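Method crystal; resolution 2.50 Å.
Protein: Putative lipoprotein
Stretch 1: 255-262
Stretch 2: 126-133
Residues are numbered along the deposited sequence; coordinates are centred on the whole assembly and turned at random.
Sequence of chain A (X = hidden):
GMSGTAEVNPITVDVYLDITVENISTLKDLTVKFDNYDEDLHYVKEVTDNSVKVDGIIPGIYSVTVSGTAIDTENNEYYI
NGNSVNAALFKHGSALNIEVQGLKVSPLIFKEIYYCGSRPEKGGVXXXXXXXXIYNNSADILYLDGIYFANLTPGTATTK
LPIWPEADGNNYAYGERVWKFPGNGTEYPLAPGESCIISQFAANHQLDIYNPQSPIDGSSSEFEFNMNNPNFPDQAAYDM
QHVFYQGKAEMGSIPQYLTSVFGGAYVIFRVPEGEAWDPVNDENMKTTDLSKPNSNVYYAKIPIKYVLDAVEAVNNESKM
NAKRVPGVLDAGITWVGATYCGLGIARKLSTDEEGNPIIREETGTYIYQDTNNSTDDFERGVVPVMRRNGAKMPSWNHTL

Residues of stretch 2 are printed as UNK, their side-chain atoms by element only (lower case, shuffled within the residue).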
ATOM      1  N   PRO A 255      26.442   5.689  -2.473  1.00 52.84           N
ATOM      2  CA  PRO A 255      26.042   7.070  -2.091  1.00 52.30           C
ATOM      3  C   PRO A 255      24.536   7.375  -2.082  1.00 54.37           C
ATOM      4  O   PRO A 255      24.129   8.279  -1.354  1.00 56.17           O
ATOM      5  CB  PRO A 255      26.736   7.956  -3.133  1.00 54.42           C
ATOM      6  CG  PRO A 255      27.239   7.049  -4.195  1.00 58.61           C
ATOM      7  CD  PRO A 255      26.904   5.625  -3.877  1.00 53.89           C
ATOM      8  N   GLN A 256      23.721   6.685  -2.909  1.00 46.85           N
ATOM      9  CA  GLN A 256      22.252   6.886  -3.006  1.00 43.92           C
ATOM     10  C   GLN A 256      21.618   5.575  -2.969  1.00 46.98           C
ATOM     11  O   GLN A 256      22.265   4.596  -3.306  1.00 44.40           O
ATOM     12  CB  GLN A 256      21.755   7.582  -4.315  1.00 44.53           C
ATOM     13  CG  GLN A 256      22.694   8.511  -5.044  1.00 58.34           C
ATOM     14  CD  GLN A 256      23.796   7.885  -5.847  1.00 64.85           C
ATOM     15  OE1 GLN A 256      23.677   6.773  -6.374  1.00 52.03           O
ATOM     16  NE2 GLN A 256      24.896   8.634  -5.976  1.00 71.28           N
ATOM     17  N   TYR A 257      20.311   5.549  -2.635  1.00 45.79           N
ATOM     18  CA  TYR A 257      19.512   4.358  -2.647  1.00 43.93           C
ATOM     19  C   TYR A 257      18.832   4.380  -3.986  1.00 50.47           C
ATOM     20  O   TYR A 257      17.716   4.897  -4.151  1.00 51.28           O
ATOM     21  CB  TYR A 257      18.552   4.300  -1.438  1.00 44.88           C
ATOM     22  CG  TYR A 257      17.700   3.044  -1.418  1.00 45.75           C
ATOM     23  CD1 TYR A 257      18.269   1.786  -1.627  1.00 47.61           C
ATOM     24  CD2 TYR A 257      16.326   3.113  -1.203  1.00 45.59           C
ATOM     25  CE1 TYR A 257      17.487   0.634  -1.655  1.00 47.96           C
ATOM     26  CE2 TYR A 257      15.540   1.965  -1.191  1.00 46.74           C
ATOM     27  CZ  TYR A 257      16.126   0.727  -1.422  1.00 54.74           C
ATOM     28  OH  TYR A 257      15.369  -0.409  -1.422  1.00 53.87           O
ATOM     29  N   LEU A 258      19.562   3.888  -4.988  1.00 47.36           N
ATOM     30  CA  LEU A 258      19.046   3.837  -6.342  1.00 45.37           C
ATOM     31  C   LEU A 258      18.579   2.432  -6.625  1.00 49.56           C
ATOM     32  O   LEU A 258      19.402   1.532  -6.785  1.00 52.39           O
ATOM     33  CB  LEU A 258      20.098   4.324  -7.378  1.00 44.74           C
ATOM     34  CG  LEU A 258      19.740   4.178  -8.864  1.00 47.92           C
ATOM     35  CD1 LEU A 258      18.609   5.111  -9.278  1.00 48.23           C
ATOM     36  CD2 LEU A 258      20.933   4.376  -9.720  1.00 47.74           C
ATOM     37  N   THR A 259      17.257   2.234  -6.677  1.00 44.61           N
ATOM     38  CA  THR A 259      16.664   0.960  -7.079  1.00 42.83           C
ATOM     39  C   THR A 259      16.754   0.911  -8.651  1.00 46.69           C
ATOM     40  O   THR A 259      16.972   1.936  -9.286  1.00 46.12           O
ATOM     41  CB  THR A 259      15.261   0.769  -6.459  1.00 45.45           C
ATOM     42  OG1 THR A 259      14.322   1.730  -6.945  1.00 47.78           O
ATOM     43  CG2 THR A 259      15.290   0.801  -4.940  1.00 37.69           C
ATOM     44  N   SER A 260      16.679  -0.279  -9.257  1.00 44.13           N
ATOM     45  CA  SER A 260      16.786  -0.473 -10.714  1.00 43.34           C
ATOM     46  C   SER A 260      15.887   0.487 -11.522  1.00 48.88           C
ATOM     47  O   SER A 260      14.664   0.517 -11.317  1.00 49.74           O
ATOM     48  CB  SER A 260      16.448  -1.917 -11.077  1.00 43.60           C
ATOM     49  OG  SER A 260      16.999  -2.278 -12.329  1.00 49.92           O
ATOM     50  N   VAL A 261      16.505   1.271 -12.438  1.00 44.84           N
ATOM     51  CA  VAL A 261      15.798   2.188 -13.346  1.00 44.04           C
ATOM     52  C   VAL A 261      15.024   1.319 -14.403  1.00 49.16           C
ATOM     53  O   VAL A 261      14.157   1.829 -15.119  1.00 50.67           O
ATOM     54  CB  VAL A 261      16.715   3.283 -13.980  1.00 47.85           C
ATOM     55  CG1 VAL A 261      17.352   4.176 -12.905  1.00 46.89           C
ATOM     56  CG2 VAL A 261      17.786   2.682 -14.892  1.00 47.54           C
ATOM     57  N   PHE A 262      15.294  -0.010 -14.434  1.00 43.58           N
ATOM     58  CA  PHE A 262      14.567  -0.973 -15.262  1.00 42.68           C
ATOM     59  C   PHE A 262      13.362  -1.569 -14.539  1.00 45.91           C
ATOM     60  O   PHE A 262      12.718  -2.435 -15.087  1.00 47.86           O
ATOM     61  CB  PHE A 262      15.475  -2.134 -15.649  1.00 44.85           C
ATOM     62  CG  PHE A 262      16.590  -1.806 -16.594  1.00 47.67           C
ATOM     63  CD1 PHE A 262      16.337  -1.595 -17.946  1.00 51.79           C
ATOM     64  CD2 PHE A 262      17.904  -1.750 -16.147  1.00 49.71           C
ATOM     65  CE1 PHE A 262      17.382  -1.303 -18.834  1.00 53.83           C
ATOM     66  CE2 PHE A 262      18.953  -1.475 -17.035  1.00 53.81           C
ATOM     67  CZ  PHE A 262      18.685  -1.257 -18.374  1.00 53.03           C
ATOM     68  N   UNK A 126      18.982  11.796 -15.019  1.00 46.88           N
ATOM     69  CA  UNK A 126      18.627  12.147 -13.647  1.00 46.60           C
ATOM     70  C   UNK A 126      17.921  10.937 -13.032  1.00 50.85           C
ATOM     71  O   UNK A 126      16.817  10.613 -13.461  1.00 50.88           O
ATOM     72  c   UNK A 126      16.282  14.354 -10.163  1.00 48.84           C
ATOM     73  c   UNK A 126      16.411  13.849 -11.461  1.00 48.26           C
ATOM     74  c   UNK A 126      18.524  15.200 -10.282  1.00 48.00           C
ATOM     75  o   UNK A 126      17.235  15.602  -8.326  1.00 54.24           O
ATOM     76  c   UNK A 126      17.745  13.418 -13.577  1.00 48.09           C
ATOM     77  c   UNK A 126      18.647  14.677 -11.570  1.00 49.43           C
ATOM     78  c   UNK A 126      17.338  15.050  -9.585  1.00 55.99           C
ATOM     79  c   UNK A 126      17.601  13.983 -12.175  1.00 48.22           C
ATOM     80  N   UNK A 127      18.574  10.229 -12.092  1.00 46.05           N
ATOM     81  CA  UNK A 127      17.969   9.057 -11.465  1.00 44.91           C
ATOM     82  C   UNK A 127      17.585   9.349  -9.993  1.00 48.45           C
ATOM     83  O   UNK A 127      17.270   8.407  -9.251  1.00 45.51           O
ATOM     84  c   UNK A 127      20.318   8.058 -10.983  1.00 47.67           C
ATOM     85  c   UNK A 127      22.689   8.423 -11.303  1.00 51.83           C
ATOM     86  c   UNK A 127      20.502   8.290  -9.619  1.00 49.38           C
ATOM     87  c   UNK A 127      21.426   8.119 -11.817  1.00 49.82           C
ATOM     88  c   UNK A 127      18.935   7.829 -11.553  1.00 46.27           C
ATOM     89  c   UNK A 127      22.849   8.637  -9.956  1.00 49.53           C
ATOM     90  c   UNK A 127      21.764   8.574  -9.107  1.00 49.88           C
ATOM     91  N   UNK A 128      17.650  10.635  -9.551  1.00 47.31           N
ATOM     92  CA  UNK A 128      17.403  10.949  -8.122  1.00 46.73           C
ATOM     93  C   UNK A 128      15.963  11.387  -7.809  1.00 52.62           C
ATOM     94  O   UNK A 128      15.664  11.677  -6.649  1.00 51.70           O
ATOM     95  n   UNK A 128      22.096  12.533  -8.032  1.00 48.92           N
ATOM     96  n   UNK A 128      24.073  11.379  -7.804  1.00 45.42           N
ATOM     97  c   UNK A 128      20.732  12.883  -7.631  1.00 45.20           C
ATOM     98  c   UNK A 128      19.771  11.851  -8.154  1.00 44.11           C
ATOM     99  c   UNK A 128      18.380  11.994  -7.596  1.00 42.89           C
ATOM    100  n   UNK A 128      22.451  11.194  -6.198  1.00 46.02           N
ATOM    101  c   UNK A 128      22.867  11.695  -7.353  1.00 58.65           C
ATOM    102  N   UNK A 129      15.065  11.372  -8.812  1.00 50.54           N
ATOM    103  CA  UNK A 129      13.665  11.762  -8.612  1.00 50.54           C
ATOM    104  C   UNK A 129      12.764  10.570  -8.120  1.00 53.51           C
ATOM    105  O   UNK A 129      11.570  10.773  -7.897  1.00 53.55           O
ATOM    106  c   UNK A 129      13.086  12.432  -9.883  1.00 51.75           C
ATOM    107  c   UNK A 129      13.336  11.721 -11.202  1.00 53.98           C
ATOM    108  o   UNK A 129      12.941  12.270 -12.253  1.00 52.38           O
ATOM    109  o   UNK A 129      13.844  10.565 -11.179  1.00 53.38           O
ATOM    110  N   UNK A 130      13.351   9.372  -7.900  1.00 48.79           N
ATOM    111  CA  UNK A 130      12.654   8.161  -7.433  1.00 47.35           C
ATOM    112  C   UNK A 130      11.811   8.406  -6.161  1.00 50.31           C
ATOM    113  O   UNK A 130      12.288   9.048  -5.225  1.00 51.49           O
ATOM    114  n   UNK A 130      15.150   4.289  -9.031  1.00 42.49           N
ATOM    115  c   UNK A 130      15.161   5.203  -8.069  1.00 56.16           C
ATOM    116  o   UNK A 130      15.811   5.032  -7.026  1.00 44.31           O
ATOM    117  c   UNK A 130      14.390   6.484  -8.356  1.00 47.27           C
ATOM    118  c   UNK A 130      13.654   7.019  -7.138  1.00 46.88           C
ATOM    119  N   UNK A 131      10.577   7.891  -6.127  1.00 43.39           N
ATOM    120  CA  UNK A 131       9.692   7.997  -4.969  1.00 42.25           C
ATOM    121  C   UNK A 131       8.687   6.825  -4.951  1.00 47.34           C
ATOM    122  O   UNK A 131       8.416   6.196  -5.981  1.00 46.76           O
ATOM    123  c   UNK A 131       6.488   9.220  -5.283  1.00 50.28           C
ATOM    124  c   UNK A 131       5.354   9.394  -6.091  1.00 51.15           C
ATOM    125  c   UNK A 131       8.979   9.372  -4.876  1.00 45.07           C
ATOM    126  c   UNK A 131       7.758   9.561  -5.749  1.00 47.01           C
ATOM    127  c   UNK A 131       6.743  10.249  -7.845  1.00 51.30           C
ATOM    128  c   UNK A 131       7.876  10.062  -7.044  1.00 48.16           C
ATOM    129  c   UNK A 131       5.488   9.929  -7.354  1.00 50.24           C
ATOM    130  N   UNK A 132       8.152   6.553  -3.746  1.00 45.25           N
ATOM    131  CA  UNK A 132       7.234   5.479  -3.352  1.00 44.40           C
ATOM    132  C   UNK A 132       6.166   6.080  -2.490  1.00 48.40           C
ATOM    133  O   UNK A 132       6.488   6.656  -1.455  1.00 48.23           O
ATOM    134  c   UNK A 132       8.007   4.386  -2.541  1.00 44.29           C
ATOM    135  c   UNK A 132      10.554   2.664  -4.794  1.00 44.62           C
ATOM    136  c   UNK A 132       9.365   2.982  -4.144  1.00 43.63           C
ATOM    137  c   UNK A 132       9.319   3.980  -3.177  1.00 43.58           C
ATOM    138  o   UNK A 132      12.911   2.992  -5.063  1.00 51.73           O
ATOM    139  c   UNK A 132      10.502   4.655  -2.875  1.00 44.49           C
ATOM    140  c   UNK A 132      11.723   3.329  -4.457  1.00 50.55           C
ATOM    141  c   UNK A 132      11.697   4.336  -3.508  1.00 43.06           C
ATOM    142  N   UNK A 133       4.914   6.024  -2.934  1.00 45.12           N
ATOM    143  CA  UNK A 133       3.801   6.580  -2.184  1.00 44.35           C
ATOM    144  C   UNK A 133       2.957   5.428  -1.649  1.00 49.45           C
ATOM    145  O   UNK A 133       2.474   4.604  -2.407  1.00 49.49           O
ATOM    146  c   UNK A 133       1.090   9.291  -3.031  1.00 75.27           C
ATOM    147  o   UNK A 133       1.685   9.926  -3.933  1.00 54.56           O
ATOM    148  c   UNK A 133       1.836   8.195  -2.292  1.00 54.46           C
ATOM    149  o   UNK A 133      -0.100   9.507  -2.708  1.00 73.83           O
ATOM    150  c   UNK A 133       3.003   7.567  -3.028  1.00 45.37           C
TER
HETATM  151  O   HOH W   1      15.041   4.627  -4.422  1.00 49.33           O

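Position 126 carries eight side-chain atoms, a carbon followed by a six-carbon ring that bears one oxygen, and none of them comes near stretch 1. A ring with a single hydroxyl identifies Tyr 126.

Position 127 has seven carbons, one leading into an unsubstituted six-membered ring. Its CB lies 3.6 Å from CD1 of Leu 258 and 4.2 Å from CG1 of Val 261, while CD2 of Leu 258 sits over one face of the ring, 4.1 Å from the centroid and 19° off the normal, a CH-pi contact. The bare ring makes this Phe 127.

At position 128 three carbons lead to a nitrogen and then to a carbon holding two more nitrogens. Its CA-to-CB bond points sideways, but the chain brings one terminal nitrogen to 2.9 Å from CG of Gln 256, a tight approach to an aliphatic carbon. The guanidinium identifies Arg 128.

Position 129 has two carbons, the second carrying two oxygens, and its side chain stays out of reach of stretch 1. The short carboxylate is Asp 129.

Position 130 points toward stretch 1 with three carbons, the third bearing two further atoms, one oxygen and one nitrogen. The terminal oxygen accepts a hydrogen bond from N of Thr 259 at 3.2 Å, and the terminal nitrogen donates one to O of the same residue at 3.0 Å. A primary amide on a chain of this length defines Gln 130.

Position 131, a carbon and a plain six-carbon ring out of reach of stretch 1, is Phe 131. It begins the strand.

Position 132 has one carbon and then a ring of six carbons bearing one oxygen, and that oxygen accepts a hydrogen bond from OG1 of Thr 259 at 2.7 Å. The residue is Tyr 132, with OG1 lying at the ring edge, near its plane.

Position 133, three carbons with two oxygens on the third, lies far from stretch 1. It is Glu 133.

The contact centres on Thr 259. The Gln 130 amide reads both its backbone N and its O, although the two segments run 89° apart, and Tyr 132 takes up its hydroxyl. A water donates to Gln 130 OE1 and Tyr 257 O, both at 2.7 Å, thereby joining two acceptors that cannot bond each other directly, and it also hydrogen-bonds Tyr 132 OH at 2.8 Å. Beside this polar cluster, Leu 258 and Val 261 pack against Phe 127 in an interface of 414 Å².

Stretch 2 (126-133) YFRDQFYE
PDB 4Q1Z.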